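Local coordinates for protein Non-sulfated chondroitin lyase E66 (PDB 3VSN) that cleaves non-sulfated chondroitin as a lyase of the baculovirus occlusion-derived virion envelope and is essential for oral infection of the insect host, at residues A[240-245]-A[325-330]; A[247-252]-A[345-350]; A[362-367]-A[438-443]; A[411-416]-A[431-436]. All coordinates share one frame; numbering follows the deposited sequence.

Interaction 1: A[240-245]-A[325-330]; sequences DSIYID and SKVLTK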
# COMPACT_ATOMS: atom_id res chain seq x y z
N ASP A 240 -6.94 5.56 -12.58
CA ASP A 240 -7.75 5.46 -11.36
C ASP A 240 -6.91 5.57 -10.09
O ASP A 240 -7.33 5.12 -9.02
CB ASP A 240 -8.61 4.19 -11.36
CG ASP A 240 -7.79 2.91 -11.51
OD1 ASP A 240 -6.54 2.96 -11.61
OD2 ASP A 240 -8.41 1.82 -11.52
N SER A 241 -5.73 6.17 -10.21
CA SER A 241 -4.84 6.44 -9.08
C SER A 241 -4.43 5.19 -8.28
O SER A 241 -4.64 5.11 -7.07
CB SER A 241 -5.42 7.51 -8.16
OG SER A 241 -5.30 8.79 -8.76
N ILE A 242 -3.86 4.23 -9.00
CA ILE A 242 -3.09 3.15 -8.38
C ILE A 242 -1.72 3.19 -9.06
O ILE A 242 -1.64 3.33 -10.29
CB ILE A 242 -3.76 1.77 -8.57
CG1 ILE A 242 -5.07 1.69 -7.77
CG2 ILE A 242 -2.82 0.63 -8.19
CD1 ILE A 242 -4.94 1.82 -6.27
N TYR A 243 -0.65 3.09 -8.27
CA TYR A 243 0.69 3.15 -8.85
C TYR A 243 1.16 1.80 -9.38
O TYR A 243 1.19 0.81 -8.65
CB TYR A 243 1.74 3.76 -7.91
CG TYR A 243 2.94 4.16 -8.71
CD1 TYR A 243 4.03 3.30 -8.87
CD2 TYR A 243 2.97 5.39 -9.38
CE1 TYR A 243 5.11 3.65 -9.66
CE2 TYR A 243 4.05 5.75 -10.16
CZ TYR A 243 5.12 4.88 -10.30
OH TYR A 243 6.19 5.25 -11.08
N ILE A 244 1.55 1.79 -10.65
CA ILE A 244 2.02 0.58 -11.32
C ILE A 244 3.51 0.70 -11.61
O ILE A 244 3.97 1.71 -12.16
CB ILE A 244 1.21 0.32 -12.62
CG1 ILE A 244 -0.29 0.18 -12.32
CG2 ILE A 244 1.75 -0.89 -13.39
CD1 ILE A 244 -0.67 -0.93 -11.35
N ASP A 245 4.27 -0.32 -11.21
CA ASP A 245 5.70 -0.39 -11.47
C ASP A 245 6.04 -1.74 -12.09
O ASP A 245 5.19 -2.65 -12.10
CB ASP A 245 6.47 -0.20 -10.16
CG ASP A 245 7.85 0.43 -10.36
OD1 ASP A 245 8.31 0.56 -11.51
OD2 ASP A 245 8.48 0.79 -9.35
N SER A 325 -7.82 -0.63 -12.15
CA SER A 325 -6.68 -1.31 -11.53
C SER A 325 -7.13 -2.36 -10.52
O SER A 325 -6.35 -3.24 -10.15
CB SER A 325 -5.76 -0.29 -10.86
OG SER A 325 -5.27 0.65 -11.80
N LYS A 326 -8.39 -2.25 -10.10
CA LYS A 326 -9.09 -3.24 -9.25
C LYS A 326 -8.66 -3.22 -7.78
O LYS A 326 -8.07 -4.18 -7.29
CB LYS A 326 -9.03 -4.67 -9.84
CG LYS A 326 -9.29 -4.78 -11.34
CD LYS A 326 -10.63 -4.18 -11.76
CE LYS A 326 -10.87 -4.35 -13.25
NZ LYS A 326 -12.19 -3.80 -13.68
N VAL A 327 -8.97 -2.12 -7.10
CA VAL A 327 -8.75 -2.03 -5.65
C VAL A 327 -9.98 -1.40 -5.02
O VAL A 327 -10.48 -0.37 -5.50
CB VAL A 327 -7.48 -1.20 -5.30
CG1 VAL A 327 -7.29 -1.11 -3.79
CG2 VAL A 327 -6.23 -1.80 -5.94
N LEU A 328 -10.50 -2.04 -3.97
CA LEU A 328 -11.56 -1.47 -3.15
C LEU A 328 -11.02 -1.33 -1.73
O LEU A 328 -10.53 -2.29 -1.15
CB LEU A 328 -12.80 -2.37 -3.15
CG LEU A 328 -13.93 -2.04 -2.16
CD1 LEU A 328 -14.61 -0.72 -2.51
CD2 LEU A 328 -14.95 -3.17 -2.11
N THR A 329 -11.14 -0.13 -1.17
CA THR A 329 -10.57 0.17 0.13
C THR A 329 -11.54 0.98 0.98
O THR A 329 -12.15 1.93 0.49
CB THR A 329 -9.23 0.92 -0.03
OG1 THR A 329 -8.29 0.07 -0.70
CG2 THR A 329 -8.65 1.33 1.33
N LYS A 330 -11.69 0.60 2.24
CA LYS A 330 -12.54 1.33 3.15
C LYS A 330 -11.78 1.69 4.41
O LYS A 330 -11.12 0.84 5.01
CB LYS A 330 -13.79 0.51 3.51
CG LYS A 330 -14.69 1.17 4.55
CD LYS A 330 -15.95 0.35 4.77
CE LYS A 330 -16.67 0.74 6.05
NZ LYS A 330 -17.34 2.07 5.98

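Interaction 2: A[247-252]-A[345-350]; sequences IDVRAY and RLAYYE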
# COMPACT_ATOMS: atom_id res chain seq x y z
N ILE A 247 6.29 -2.54 -15.15
CA ILE A 247 5.36 -2.67 -16.28
C ILE A 247 3.90 -2.93 -15.87
O ILE A 247 3.01 -2.22 -16.31
CB ILE A 247 5.83 -3.66 -17.37
CG1 ILE A 247 7.29 -3.39 -17.76
CG2 ILE A 247 4.94 -3.55 -18.61
CD1 ILE A 247 7.98 -4.56 -18.45
N ASP A 248 3.67 -3.94 -15.02
CA ASP A 248 2.30 -4.38 -14.73
C ASP A 248 2.03 -4.81 -13.28
O ASP A 248 1.07 -5.53 -13.02
CB ASP A 248 1.90 -5.50 -15.70
CG ASP A 248 2.76 -6.75 -15.56
OD1 ASP A 248 3.68 -6.78 -14.71
OD2 ASP A 248 2.51 -7.73 -16.29
N VAL A 249 2.87 -4.36 -12.34
CA VAL A 249 2.71 -4.73 -10.93
C VAL A 249 2.17 -3.56 -10.11
O VAL A 249 2.68 -2.44 -10.21
CB VAL A 249 4.05 -5.24 -10.32
CG1 VAL A 249 3.84 -5.79 -8.91
CG2 VAL A 249 4.68 -6.32 -11.20
N ARG A 250 1.12 -3.80 -9.33
CA ARG A 250 0.68 -2.84 -8.31
C ARG A 250 1.78 -2.76 -7.24
O ARG A 250 2.02 -3.73 -6.53
CB ARG A 250 -0.65 -3.25 -7.67
CG ARG A 250 -1.83 -3.37 -8.64
CD ARG A 250 -3.07 -3.91 -7.93
NE ARG A 250 -4.08 -4.35 -8.89
CZ ARG A 250 -4.10 -5.55 -9.48
NH1 ARG A 250 -3.17 -6.45 -9.20
NH2 ARG A 250 -5.06 -5.85 -10.35
N ALA A 251 2.45 -1.61 -7.15
CA ALA A 251 3.66 -1.49 -6.32
C ALA A 251 3.92 -0.05 -5.87
O ALA A 251 4.32 0.79 -6.68
CB ALA A 251 4.86 -2.03 -7.07
N TYR A 252 3.72 0.21 -4.58
CA TYR A 252 3.83 1.56 -4.06
C TYR A 252 5.23 1.96 -3.59
O TYR A 252 5.44 3.11 -3.20
CB TYR A 252 2.79 1.77 -2.95
CG TYR A 252 1.46 2.22 -3.49
CD1 TYR A 252 0.64 1.36 -4.23
CD2 TYR A 252 1.01 3.53 -3.28
CE1 TYR A 252 -0.58 1.78 -4.74
CE2 TYR A 252 -0.20 3.96 -3.79
CZ TYR A 252 -1.00 3.08 -4.51
OH TYR A 252 -2.21 3.52 -4.99
N ARG A 345 -5.16 -7.45 -17.37
CA ARG A 345 -4.23 -6.36 -17.72
C ARG A 345 -3.04 -6.20 -16.77
O ARG A 345 -2.03 -5.59 -17.14
CB ARG A 345 -4.98 -5.02 -17.77
CG ARG A 345 -5.91 -4.85 -18.96
CD ARG A 345 -6.42 -3.42 -19.03
NE ARG A 345 -7.13 -3.04 -17.80
CZ ARG A 345 -8.43 -3.20 -17.61
NH1 ARG A 345 -9.19 -3.73 -18.57
NH2 ARG A 345 -8.98 -2.84 -16.46
N LEU A 346 -3.16 -6.72 -15.55
CA LEU A 346 -2.12 -6.52 -14.54
C LEU A 346 -1.69 -7.83 -13.88
O LEU A 346 -2.49 -8.76 -13.77
CB LEU A 346 -2.58 -5.52 -13.47
CG LEU A 346 -2.87 -4.07 -13.90
CD1 LEU A 346 -3.59 -3.31 -12.80
CD2 LEU A 346 -1.60 -3.34 -14.32
N ALA A 347 -0.43 -7.88 -13.46
CA ALA A 347 0.09 -9.04 -12.74
C ALA A 347 -0.73 -9.29 -11.48
O ALA A 347 -1.13 -8.35 -10.80
CB ALA A 347 1.56 -8.84 -12.39
N TYR A 348 -0.98 -10.56 -11.18
CA TYR A 348 -1.57 -10.91 -9.89
C TYR A 348 -0.47 -11.18 -8.87
O TYR A 348 -0.74 -11.24 -7.67
CB TYR A 348 -2.52 -12.11 -10.01
CG TYR A 348 -1.87 -13.46 -10.25
CD1 TYR A 348 -1.71 -13.96 -11.55
CD2 TYR A 348 -1.42 -14.24 -9.19
CE1 TYR A 348 -1.12 -15.20 -11.77
CE2 TYR A 348 -0.83 -15.48 -9.40
CZ TYR A 348 -0.68 -15.95 -10.69
OH TYR A 348 -0.10 -17.18 -10.90
N TYR A 349 0.76 -11.34 -9.34
CA TYR A 349 1.88 -11.67 -8.47
C TYR A 349 3.23 -11.35 -9.10
O TYR A 349 3.37 -11.36 -10.33
CB TYR A 349 1.82 -13.15 -8.07
CG TYR A 349 2.87 -13.56 -7.05
CD1 TYR A 349 2.99 -12.88 -5.83
CD2 TYR A 349 3.75 -14.61 -7.30
CE1 TYR A 349 3.95 -13.24 -4.90
CE2 TYR A 349 4.70 -14.99 -6.37
CZ TYR A 349 4.79 -14.30 -5.17
OH TYR A 349 5.74 -14.67 -4.24
N GLU A 350 4.20 -11.03 -8.25
CA GLU A 350 5.59 -10.88 -8.67
C GLU A 350 6.48 -11.58 -7.65
O GLU A 350 6.35 -11.36 -6.45
CB GLU A 350 5.97 -9.40 -8.78
CG GLU A 350 7.31 -9.16 -9.49
CD GLU A 350 7.81 -7.74 -9.34
OE1 GLU A 350 7.74 -7.19 -8.22
OE2 GLU A 350 8.28 -7.16 -10.34
O HOH W 1 0.36 -6.54 -9.17
O HOH W 2 -4.60 -8.45 -11.71

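Interaction 3: A[362-367]-A[438-443]; sequences WTMARR and NNLQFK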
# COMPACT_ATOMS: atom_id res chain seq x y z
N TRP A 362 -1.52 -12.00 -1.87
CA TRP A 362 -1.79 -10.94 -2.85
C TRP A 362 -3.10 -11.09 -3.57
O TRP A 362 -3.66 -10.11 -4.07
CB TRP A 362 -0.68 -10.87 -3.88
CG TRP A 362 0.60 -10.23 -3.40
CD1 TRP A 362 1.08 -10.11 -2.09
CD2 TRP A 362 1.64 -9.62 -4.24
NE1 TRP A 362 2.30 -9.47 -2.07
CE2 TRP A 362 2.69 -9.15 -3.32
CE3 TRP A 362 1.80 -9.41 -5.60
CZ2 TRP A 362 3.84 -8.52 -3.78
CZ3 TRP A 362 2.96 -8.76 -6.06
CH2 TRP A 362 3.95 -8.33 -5.16
N THR A 363 -3.60 -12.32 -3.66
CA THR A 363 -4.78 -12.61 -4.48
C THR A 363 -6.03 -12.93 -3.68
O THR A 363 -7.14 -12.83 -4.20
CB THR A 363 -4.51 -13.79 -5.44
OG1 THR A 363 -4.13 -14.96 -4.69
CG2 THR A 363 -3.41 -13.44 -6.43
N MET A 364 -5.87 -13.31 -2.41
CA MET A 364 -7.00 -13.84 -1.65
C MET A 364 -7.19 -13.25 -0.25
O MET A 364 -8.06 -13.71 0.49
CB MET A 364 -6.92 -15.37 -1.59
CG MET A 364 -7.21 -16.05 -2.91
SD MET A 364 -7.05 -17.84 -2.83
CE MET A 364 -5.28 -18.04 -2.96
N ALA A 365 -6.40 -12.24 0.11
CA ALA A 365 -6.61 -11.56 1.40
C ALA A 365 -7.99 -10.90 1.41
O ALA A 365 -8.30 -10.07 0.55
CB ALA A 365 -5.53 -10.52 1.66
N ARG A 366 -8.82 -11.31 2.36
CA ARG A 366 -10.15 -10.76 2.56
C ARG A 366 -10.31 -10.49 4.05
O ARG A 366 -10.87 -11.31 4.79
CB ARG A 366 -11.24 -11.73 2.06
CG ARG A 366 -11.09 -12.17 0.61
CD ARG A 366 -11.36 -11.04 -0.36
NE ARG A 366 -11.43 -11.51 -1.74
CZ ARG A 366 -10.40 -11.56 -2.58
NH1 ARG A 366 -9.19 -11.17 -2.18
NH2 ARG A 366 -10.57 -12.01 -3.81
N ARG A 367 -9.79 -9.35 4.49
CA ARG A 367 -9.57 -9.09 5.90
C ARG A 367 -9.86 -7.63 6.25
O ARG A 367 -9.63 -6.72 5.43
CB ARG A 367 -8.13 -9.48 6.28
CG ARG A 367 -7.67 -9.07 7.68
CD ARG A 367 -8.30 -9.89 8.80
NE ARG A 367 -7.94 -9.32 10.10
CZ ARG A 367 -6.84 -9.61 10.78
NH1 ARG A 367 -5.96 -10.50 10.31
NH2 ARG A 367 -6.60 -9.02 11.95
N ASN A 438 -1.92 -24.02 -9.63
CA ASN A 438 -2.62 -25.28 -9.89
C ASN A 438 -3.99 -25.06 -10.56
O ASN A 438 -4.95 -25.79 -10.29
CB ASN A 438 -2.75 -26.07 -8.58
CG ASN A 438 -3.27 -27.48 -8.78
OD1 ASN A 438 -2.95 -28.13 -9.77
ND2 ASN A 438 -4.08 -27.95 -7.83
N ASN A 439 -4.07 -24.05 -11.43
CA ASN A 439 -5.32 -23.66 -12.09
C ASN A 439 -6.45 -23.28 -11.13
O ASN A 439 -7.63 -23.45 -11.45
CB ASN A 439 -5.80 -24.72 -13.10
CG ASN A 439 -5.15 -24.56 -14.48
OD1 ASN A 439 -5.07 -25.52 -15.24
ND2 ASN A 439 -4.71 -23.35 -14.80
N LEU A 440 -6.09 -22.79 -9.94
CA LEU A 440 -7.07 -22.26 -9.00
C LEU A 440 -7.94 -21.22 -9.67
O LEU A 440 -7.45 -20.30 -10.33
CB LEU A 440 -6.38 -21.63 -7.77
CG LEU A 440 -7.29 -20.91 -6.76
CD1 LEU A 440 -8.13 -21.90 -5.95
CD2 LEU A 440 -6.45 -20.03 -5.85
N GLN A 441 -9.25 -21.39 -9.51
CA GLN A 441 -10.22 -20.41 -9.99
C GLN A 441 -11.27 -20.19 -8.91
O GLN A 441 -11.48 -21.05 -8.05
CB GLN A 441 -10.88 -20.88 -11.29
CG GLN A 441 -11.72 -22.14 -11.15
CD GLN A 441 -12.47 -22.47 -12.42
OE1 GLN A 441 -13.44 -21.80 -12.77
NE2 GLN A 441 -12.03 -23.51 -13.12
N PHE A 442 -11.92 -19.02 -8.95
CA PHE A 442 -13.04 -18.75 -8.06
C PHE A 442 -13.88 -17.56 -8.54
O PHE A 442 -13.42 -16.74 -9.34
CB PHE A 442 -12.59 -18.54 -6.60
CG PHE A 442 -11.54 -17.47 -6.41
CD1 PHE A 442 -11.86 -16.12 -6.57
CD2 PHE A 442 -10.24 -17.81 -6.04
CE1 PHE A 442 -10.89 -15.13 -6.38
CE2 PHE A 442 -9.27 -16.83 -5.84
CZ PHE A 442 -9.60 -15.49 -6.01
N LYS A 443 -15.10 -17.50 -8.04
CA LYS A 443 -15.87 -16.26 -8.03
C LYS A 443 -15.85 -15.77 -6.58
O LYS A 443 -16.14 -16.53 -5.67
CB LYS A 443 -17.30 -16.50 -8.51
CG LYS A 443 -17.42 -16.87 -9.99
CD LYS A 443 -17.76 -15.66 -10.85
CE LYS A 443 -17.74 -15.98 -12.34
NZ LYS A 443 -18.83 -16.90 -12.79

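Interaction 4: A[411-416]-A[431-436]; sequences RPTIGQ and YAKFAE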
# COMPACT_ATOMS: atom_id res chain seq x y z
N ARG A 411 0.65 -12.79 -15.13
CA ARG A 411 -0.72 -12.41 -15.47
C ARG A 411 -1.67 -13.56 -15.17
O ARG A 411 -1.29 -14.72 -15.36
CB ARG A 411 -0.85 -12.04 -16.96
CG ARG A 411 -0.04 -10.84 -17.41
CD ARG A 411 -0.57 -9.53 -16.86
NE ARG A 411 0.14 -8.40 -17.45
CZ ARG A 411 -0.23 -7.78 -18.57
NH1 ARG A 411 -1.31 -8.17 -19.23
NH2 ARG A 411 0.49 -6.77 -19.02
N PRO A 412 -2.90 -13.26 -14.73
CA PRO A 412 -3.88 -14.31 -14.49
C PRO A 412 -4.45 -14.83 -15.81
O PRO A 412 -4.55 -14.08 -16.77
CB PRO A 412 -4.96 -13.59 -13.68
CG PRO A 412 -4.91 -12.18 -14.18
CD PRO A 412 -3.46 -11.91 -14.46
N THR A 413 -4.82 -16.11 -15.84
CA THR A 413 -5.48 -16.69 -17.01
C THR A 413 -6.83 -16.01 -17.24
O THR A 413 -7.18 -15.66 -18.37
CB THR A 413 -5.69 -18.21 -16.85
OG1 THR A 413 -4.43 -18.84 -16.60
CG2 THR A 413 -6.33 -18.82 -18.10
N ILE A 414 -7.58 -15.83 -16.15
CA ILE A 414 -8.81 -15.05 -16.15
C ILE A 414 -8.70 -13.97 -15.07
O ILE A 414 -8.24 -14.25 -13.96
CB ILE A 414 -10.06 -15.92 -15.89
CG1 ILE A 414 -10.24 -16.96 -17.01
CG2 ILE A 414 -11.31 -15.06 -15.74
CD1 ILE A 414 -11.32 -17.99 -16.74
N GLY A 415 -9.09 -12.75 -15.41
CA GLY A 415 -9.18 -11.66 -14.44
C GLY A 415 -10.26 -10.68 -14.85
O GLY A 415 -10.04 -9.86 -15.74
N GLN A 416 -11.43 -10.80 -14.23
CA GLN A 416 -12.53 -9.86 -14.45
C GLN A 416 -13.08 -9.45 -13.10
O GLN A 416 -13.47 -10.31 -12.30
CB GLN A 416 -13.65 -10.50 -15.29
CG GLN A 416 -13.22 -11.11 -16.62
CD GLN A 416 -12.80 -10.08 -17.65
OE1 GLN A 416 -13.30 -8.95 -17.68
NE2 GLN A 416 -11.89 -10.48 -18.52
N TYR A 431 -13.73 -12.57 -10.63
CA TYR A 431 -13.64 -13.86 -11.31
C TYR A 431 -12.19 -13.99 -11.73
O TYR A 431 -11.69 -13.18 -12.51
CB TYR A 431 -14.57 -13.89 -12.52
CG TYR A 431 -14.57 -15.16 -13.37
CD1 TYR A 431 -14.21 -16.40 -12.83
CD2 TYR A 431 -14.96 -15.11 -14.71
CE1 TYR A 431 -14.23 -17.56 -13.61
CE2 TYR A 431 -14.99 -16.26 -15.49
CZ TYR A 431 -14.62 -17.47 -14.94
OH TYR A 431 -14.64 -18.60 -15.73
N ALA A 432 -11.52 -15.01 -11.20
CA ALA A 432 -10.09 -15.17 -11.43
C ALA A 432 -9.72 -16.63 -11.66
O ALA A 432 -10.37 -17.54 -11.14
CB ALA A 432 -9.31 -14.60 -10.26
N LYS A 433 -8.68 -16.83 -12.46
CA LYS A 433 -8.06 -18.14 -12.62
C LYS A 433 -6.54 -17.96 -12.74
O LYS A 433 -6.07 -17.10 -13.48
CB LYS A 433 -8.63 -18.88 -13.84
CG LYS A 433 -8.15 -20.33 -13.96
CD LYS A 433 -8.79 -21.04 -15.14
CE LYS A 433 -8.44 -22.52 -15.15
NZ LYS A 433 -9.08 -23.23 -16.29
N PHE A 434 -5.80 -18.77 -11.99
CA PHE A 434 -4.36 -18.64 -11.89
C PHE A 434 -3.66 -19.94 -12.29
O PHE A 434 -3.66 -20.91 -11.53
CB PHE A 434 -3.95 -18.26 -10.45
CG PHE A 434 -4.79 -17.15 -9.85
CD1 PHE A 434 -4.47 -15.82 -10.07
CD2 PHE A 434 -5.87 -17.45 -9.02
CE1 PHE A 434 -5.21 -14.80 -9.49
CE2 PHE A 434 -6.62 -16.44 -8.44
CZ PHE A 434 -6.29 -15.11 -8.68
N ALA A 435 -3.07 -19.94 -13.49
CA ALA A 435 -2.37 -21.12 -14.01
C ALA A 435 -1.27 -21.63 -13.06
O ALA A 435 -1.14 -22.83 -12.86
CB ALA A 435 -1.79 -20.84 -15.39
N GLU A 436 -0.53 -20.70 -12.47
CA GLU A 436 0.63 -21.04 -11.63
C GLU A 436 0.26 -21.50 -10.22
O GLU A 436 1.13 -21.98 -9.48
CB GLU A 436 1.62 -19.86 -11.57
CG GLU A 436 2.22 -19.46 -12.91
CD GLU A 436 1.31 -18.57 -13.75
OE1 GLU A 436 0.26 -18.11 -13.26
OE2 GLU A 436 1.65 -18.33 -14.92
O HOH W 3 -2.16 -17.41 -14.54
O HOH W 4 0.70 -16.18 -16.34

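Interaction 1: A[240-245]-A[325-330]
The carboxylate of Asp240 is held at both oxygens by Ser325: the hydroxyl OG of Ser325 donates to OD1 of Asp240 at 2.6 Å, and the backbone N of Ser325 donates to OD2 of Asp240, also at 2.6 Å. Ser325 lies in the turn of the hairpin formed by strands 318-322 and 327-331, where Lys326 and Val327 both face Ala322 in a G1 beta bulge. Each oxygen of Asp240 uses its syn lone pair, on the side of its sister oxygen, and the N-H...O angle at OD2 is 166°, nearly straight. OD2 also accepts a bond from the backbone N of Tyr324, so this buried oxygen is gripped by two backbone amides; these donors would be expected to favour the ionised form. On Ser325, OG stands beside its own backbone N (chi1 -60°), which lets hydroxyl and amide face the same carboxylate. Ile242 carries the apolar half. Its CB lies 3.7 Å from CB of Ser325, so the isoleucine packs on the serine's methylene. The contact thus fastens the loop entering strand 243-245, from the part of the chain related to the alpha-helical domain of polysaccharide lyase family 8, to a hairpin of the following region. Farther along, the two branched side chains meet at an oblique angle, CD1 of Ile242 resting 3.9 Å from CG2 of Val327.

Interaction 2: A[247-252]-A[345-350]
Asp248 meets Ala347 through its backbone, its carbonyl O accepting a 2.8 Å hydrogen bond from the N of Ala347. Its carboxylate lies beside the methyl of Ala347, OD1 3.8 Å from CB, while a salt bridge from OD2 to Arg411 and a hydrogen bond from OD1 to Ser409 hold the group from outside the pair. Val249 comes next, crossing Glu350 at about a right angle: its CG2 is 3.8 Å from OE2 of Glu350 and thus packs against the carboxylate. Arg250 then reaches back with its chain extended from CG to NE (chi2 175°, chi3 -165°), and its guanidinium lays one face over CD1 of Leu346. NH1 makes only a weak, bent bond of 3.2 Å to the O of Ala347, whereas NE is bound by the carbonyl of Ser325. Two waters complete the seam, one between the N of Arg250 and the O of Ala347, the other in the guanidinium plane between NH2 of Arg250 and the O of Leu346. At the far end OE1 of Glu350 pairs with Arg300, the transition-state stabiliser, and OE2 is hydrogen-bonded to ND1 of His246, a catalytic proton acceptor; Glu350, itself important for catalysis, thus brings this contact to the edge of the chondroitin lyase active site.

Interaction 3: A[362-367]-A[438-443]
Met364 crosses Phe442 obliquely, its CG 3.7 Å from CE2 of Phe442. The sulfur stands 5.1 Å from the ring centroid and 63° off the ring normal, an oblique Met-aromatic contact. A bend about the CG-SD bond (chi3 -81°) turns the methyl CE toward CD2 of Leu440, which it meets tip to tip at 3.7 Å. Leu440 and Phe442, two residues apart, thus both receive the same methionine. The carbonyl O of Thr363 approaches CZ of Phe442 at the ring edge, near its plane. These contacts seat the C-terminal end of helix 359-364 on strand 440-449 of the large antiparallel sheet, part of the beta-sandwich region of the lyase. A second arm comes from Arg366, whose guanidinium plane is turned 79° from the phenyl ring, with NH2 4.1 Å from CE1 of Phe442. The rotation of that guanidinium is fixed in part by NH1, which donates to the O of Ala365 at 3.1 Å and lies above the plane of that carbonyl; NE is bound by Ser444. Farther out, Tyr457 of the next strand meets Phe442 edge to face, and Ile390 packs on both Met364 and Phe442.

Interaction 4: A[411-416]-A[431-436]
Thr413 and Ile414 both face Lys433, a classic beta bulge at the mouth of the pairing between strands 414-421 and 426-434. The carbonyl O of Lys433 is shared by two weak bonds: the N of Thr413 is close, at 2.8 Å, but bent, while that of Ile414 is straighter and long. Past the bulge the antiparallel register is regular. Lys433 N donates to Ile414 O, and the Gln416-Tyr431 pair is hydrogen-bonded in both directions, the N of Gln416 reaching the O of Tyr431 at 2.9 Å with an N-H...O angle of 172°. On the face carrying Ile414, Gln416, Tyr431 and Lys433, the branches of Ile414 spread over the tyrosine. CG2, placed opposite the backbone N by the chi1 of -63°, makes a CH-pi contact 3.9 Å from the Tyr431 ring centroid, and CD1 reaches OH of Tyr431 at 3.5 Å. The phenol ring is further flanked by Lys443 in a cation-pi contact and by Tyr590 edge to face. Beyond the bulge, water bridges the two segments: one molecule joins Arg411 O to Ala435 N and Glu436 OE1, another joins the same carbonyl to Glu436 OE2. Glu436 is also bonded to Tyr348 through OE1, and Arg411 to Asp248 through NE. Direct backbone bonds therefore hold the regular part, the bulge keeps only two weak ones, and beyond it two waters between Arg411 O and the Glu436 carboxylate carry the connection.

Overall arrangement
Following the chain, residues 240-245 and 247-252 lie on neighbouring strands of one small sheet, and both await later partners. Interaction 1 closes a loop of about 80 residues at 325-330, and interaction 2, opened inside that loop, closes beyond it at 345-350, so the two cross. They join the family 8 lyase-like helical part to the region that follows. Helix 359-364 comes shortly after strand 349-351 and opens interaction 3, whose long loop, ending at 438-443, encloses the hairpin of interaction 4. Strands 426-434 and 440-449 are neighbours in the large sheet. Trp362 and Thr363 pack on 348-350, and Arg411 and Glu436 reach interaction 2, tying the hairpin region to the segment that carries Glu350.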